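Local coordinates for N-acylethanolamine-hydrolyzing acid amidase alpha-subunit (Caenorhabditis elegans, PDB 6DY3), which forms, with its beta subunit, the lysosomal amidase that hydrolyses N-acylethanolamines such as N-palmitoylethanolamine to ethanolamine and free fatty acids, at the interface of chains A and B. Numbering follows the deposited sequence. Chains: chain A, N-acylethanolamine-hydrolyzing acid amidase alpha-subunit; chain B, N-acylethanolamine-hydrolyzing acid amidase beta-subunit.

Contact 1: the interface of chains A and B. Residues chain A 33, 40, 44, 81, 85, 87, 92, 96; chain B 50-51.
B:Leu51 plugs into a pocket of the alpha subunit lined by side chains from several helices. Its two methyls divide the work. B:Leu51 CD1 meets A:Val44 CG2 at 3.6 Å. B:Leu51 CD2 is ringed by A:Ile81 CG2, 3.7 Å away, A:Leu40 CD1, A:Ile33 CD1 and A:Ile92 CD1. A:Ile81 and A:Leu40 cross the leucine obliquely, while A:Val44, A:Ile33 and A:Ile92 meet it at about a right angle. CG lies anti to the carbonyl carbon (chi1 -65°), which sends the methyls into the pocket and leaves the carbonyl facing A:Asn96. Next to it, B:Ala50 CB packs on A:Leu40 CD2 at 3.6 Å.

The main-chain carbonyl of B:Leu51 is gripped by the side-chain amide of A:Asn96. A:Asn96 ND2 donates to B:Leu51 O at 3.0 Å, nearly straight at 172°. The acceptor lies in the amide plane, but ND2 is tilted from the carbonyl plane. A:Asn96 ND2 also donates to A:Ile92 O at 2.8 Å, one helical turn back. These two bonds fix the rotation of the amide. Further out, A:Ser85 OG donates to A:Ile81 O at 2.8 Å. This ties the hydroxyl back to its own helix. A:Ser85 CB and OG both brush B:Leu51 CD2.

B:Ala50 and B:Leu51 sit in a loop just after strand 41-49 of the beta subunit. The pocket is built by alpha-subunit helices 30-36, 40-48, 72-85 and 89-97, with A:Leu87 from the loop before the last.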
# COMPACT_ATOMS: atom_id res chain seq x y z
N ILE A 33 16.63 -9.28 2.91
CA ILE A 33 17.44 -8.51 3.85
C ILE A 33 18.91 -8.54 3.44
O ILE A 33 19.60 -7.51 3.47
CB ILE A 33 17.25 -9.05 5.29
CG1 ILE A 33 15.79 -8.92 5.74
CG2 ILE A 33 18.18 -8.35 6.27
CD1 ILE A 33 15.25 -7.50 5.71
N LEU A 40 19.73 -0.73 5.15
CA LEU A 40 18.76 -0.87 6.23
C LEU A 40 19.08 0.02 7.42
O LEU A 40 18.16 0.67 7.94
CB LEU A 40 18.66 -2.34 6.64
CG LEU A 40 18.28 -3.32 5.52
CD1 LEU A 40 17.99 -4.69 6.09
CD2 LEU A 40 17.10 -2.81 4.69
N VAL A 44 16.26 2.87 8.93
CA VAL A 44 15.72 2.83 10.28
C VAL A 44 15.99 4.15 10.99
O VAL A 44 15.08 4.78 11.53
CB VAL A 44 16.30 1.65 11.07
CG1 VAL A 44 15.80 1.65 12.52
CG2 VAL A 44 16.03 0.32 10.35
N ILE A 81 13.46 -11.11 10.52
CA ILE A 81 13.94 -9.89 9.88
C ILE A 81 14.92 -9.16 10.79
O ILE A 81 15.97 -8.69 10.34
CB ILE A 81 12.75 -8.98 9.48
CG1 ILE A 81 11.98 -9.61 8.32
CG2 ILE A 81 13.24 -7.58 9.11
CD1 ILE A 81 10.72 -8.86 7.93
N SER A 85 18.81 -8.64 9.65
CA SER A 85 19.27 -7.27 9.47
C SER A 85 20.22 -6.83 10.58
O SER A 85 20.99 -5.88 10.37
CB SER A 85 18.07 -6.32 9.42
OG SER A 85 17.37 -6.33 10.65
N LEU A 87 19.17 -5.52 13.42
CA LEU A 87 18.57 -4.29 13.92
C LEU A 87 17.58 -4.62 15.03
O LEU A 87 16.92 -5.66 14.99
CB LEU A 87 17.85 -3.55 12.79
CG LEU A 87 18.79 -3.12 11.66
CD1 LEU A 87 18.01 -2.80 10.40
CD2 LEU A 87 19.65 -1.94 12.08
N ILE A 92 11.83 -2.38 14.39
CA ILE A 92 11.23 -2.98 13.20
C ILE A 92 9.72 -3.14 13.39
O ILE A 92 8.94 -2.87 12.47
CB ILE A 92 11.92 -4.33 12.89
CG1 ILE A 92 13.31 -4.05 12.33
CG2 ILE A 92 11.07 -5.18 11.93
CD1 ILE A 92 14.17 -5.28 12.16
N ASN A 96 6.68 -1.09 11.18
CA ASN A 96 5.64 -1.83 10.47
C ASN A 96 4.25 -1.43 10.92
O ASN A 96 3.31 -1.42 10.12
CB ASN A 96 5.87 -3.32 10.67
CG ASN A 96 6.82 -3.91 9.67
OD1 ASN A 96 6.42 -4.33 8.59
ND2 ASN A 96 8.11 -3.93 10.02
N ALA B 50 12.20 -3.48 1.97
CA ALA B 50 13.01 -4.26 2.89
C ALA B 50 12.73 -3.81 4.32
O ALA B 50 12.75 -2.62 4.61
CB ALA B 50 14.49 -4.10 2.55
N LEU B 51 12.49 -4.79 5.20
CA LEU B 51 12.12 -4.60 6.61
C LEU B 51 10.61 -4.61 6.82
O LEU B 51 10.15 -4.83 7.94
CB LEU B 51 12.69 -3.30 7.20
CG LEU B 51 14.21 -3.20 7.31
CD1 LEU B 51 14.61 -1.83 7.84
CD2 LEU B 51 14.78 -4.30 8.20

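Contact 2: the interface of chains A and B. Residues chain A 97-100; chain B 84, 87-88.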
# COMPACT_ATOMS: atom_id res chain seq x y z
N ILE A 97 4.09 -1.11 12.20
CA ILE A 97 2.78 -0.70 12.72
C ILE A 97 2.46 0.73 12.28
O ILE A 97 1.36 1.02 11.80
CB ILE A 97 2.74 -0.85 14.25
CG1 ILE A 97 2.70 -2.33 14.62
CG2 ILE A 97 1.54 -0.09 14.84
CD1 ILE A 97 2.67 -2.62 16.10
N LEU A 98 3.42 1.64 12.45
CA LEU A 98 3.28 3.02 11.99
C LEU A 98 3.70 3.10 10.52
O LEU A 98 4.69 3.73 10.14
CB LEU A 98 4.10 3.96 12.86
CG LEU A 98 3.84 3.86 14.37
CD1 LEU A 98 4.66 4.88 15.12
CD2 LEU A 98 2.36 4.01 14.69
N TYR A 99 2.88 2.45 9.68
CA TYR A 99 3.26 2.22 8.29
C TYR A 99 3.49 3.52 7.53
O TYR A 99 4.31 3.56 6.61
CB TYR A 99 2.18 1.37 7.58
CG TYR A 99 0.82 2.03 7.48
CD1 TYR A 99 0.47 2.78 6.36
CD2 TYR A 99 -0.11 1.92 8.51
CE1 TYR A 99 -0.76 3.39 6.26
CE2 TYR A 99 -1.35 2.54 8.42
CZ TYR A 99 -1.67 3.27 7.29
OH TYR A 99 -2.90 3.89 7.20
N ASP A 100 2.80 4.60 7.91
CA ASP A 100 2.84 5.85 7.17
C ASP A 100 3.55 6.97 7.93
O ASP A 100 3.40 8.14 7.57
CB ASP A 100 1.42 6.30 6.82
CG ASP A 100 0.64 6.75 8.04
OD1 ASP A 100 0.98 6.31 9.16
OD2 ASP A 100 -0.30 7.57 7.90
N PHE B 84 -2.71 6.40 16.93
CA PHE B 84 -1.78 5.36 17.35
C PHE B 84 -2.52 4.16 17.92
O PHE B 84 -2.09 3.01 17.74
CB PHE B 84 -0.81 5.92 18.39
CG PHE B 84 0.38 6.61 17.80
CD1 PHE B 84 1.66 6.36 18.28
CD2 PHE B 84 0.23 7.52 16.76
CE1 PHE B 84 2.76 6.99 17.74
CE2 PHE B 84 1.33 8.16 16.21
CZ PHE B 84 2.60 7.90 16.71
N LYS B 87 -3.90 1.98 15.06
CA LYS B 87 -2.81 1.37 14.31
C LYS B 87 -2.23 0.17 15.05
O LYS B 87 -1.84 -0.82 14.43
CB LYS B 87 -1.72 2.41 14.04
CG LYS B 87 -2.03 3.36 12.89
CD LYS B 87 -0.85 4.26 12.60
CE LYS B 87 -1.02 4.99 11.28
NZ LYS B 87 -2.12 5.98 11.32
N PHE B 88 -2.17 0.25 16.39
CA PHE B 88 -1.70 -0.89 17.18
C PHE B 88 -2.79 -1.95 17.32
O PHE B 88 -2.49 -3.15 17.36
CB PHE B 88 -1.26 -0.42 18.57
CG PHE B 88 0.17 0.05 18.63
CD1 PHE B 88 1.18 -0.86 18.90
CD2 PHE B 88 0.49 1.38 18.44
CE1 PHE B 88 2.51 -0.43 18.97
CE2 PHE B 88 1.81 1.82 18.50
CZ PHE B 88 2.82 0.91 18.77
O HOH W 1 -1.01 -0.25 11.56
O HOH W 2 -2.86 7.39 8.70
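B:Lys87 reaches across to A:Leu98, A:Tyr99 and A:Asp100 at the alpha-beta interface of this N-terminal nucleophile (Ntn) hydrolase of the acid ceramidase family. The lysine lies on beta-subunit helix 76-89. B:Lys87 CB sits near A:Ile97 O and CG2. The chain runs extended as far as CE. B:Lys87 CD passes A:Ile97 O and meets A:Leu98 CD2 at 3.8 Å, the two side chains crossing at about a right angle. B:Lys87 CE lies 3.8 Å from A:Tyr99 CE2, at the rim of the phenol ring. CE is also the lysine atom nearest the carboxylate of A:Asp100. The chi4 bend (67°) turns NZ off to one side of that group. B:Lys87 NZ stands 3.8 Å from A:Asp100 OD1, a long salt bridge. Water 2 also joins the two groups. It lies 2.7 Å from A:Asp100 OD2 and within bonding range of NZ.

The main chain of the same lysine is linked by water as well. Water 1 sits between B:Lys87 O and A:Ile97 O, the latter on the last residue of alpha-subunit helix 89-97. A:Ile97 CG2 also touches B:Lys87 O and lies over the centre of the B:Phe88 ring, 3.9 Å from the centroid, in a CH-pi contact. A:Ile97 CD1 reaches the CD1-CE1 side of that ring, 3.6 Å from B:Phe88 CE1. A:Leu98 also packs on B:Phe84. A:Leu98 CD2 lies above the middle of that ring, and A:Leu98 CD1 is 3.9 Å from B:Phe84 CE1 at the rim.

The centres of contact 1 and contact 2 lie about 16 Å apart. They share alpha-subunit helix 89-97. A:Ile92 and A:Asn96 serve contact 1, and A:Ile97, the very next residue, opens contact 2. On the beta subunit they use separate elements, the loop after strand 41-49 and helix 76-89. The one helix thus touches two parts of the partner. Contact 1 is mainly apolar, whereas contact 2 adds charge and water. Together they probably help keep the two subunits joined after the autocatalytic cleavage that makes them. Both belong to the heterodimer.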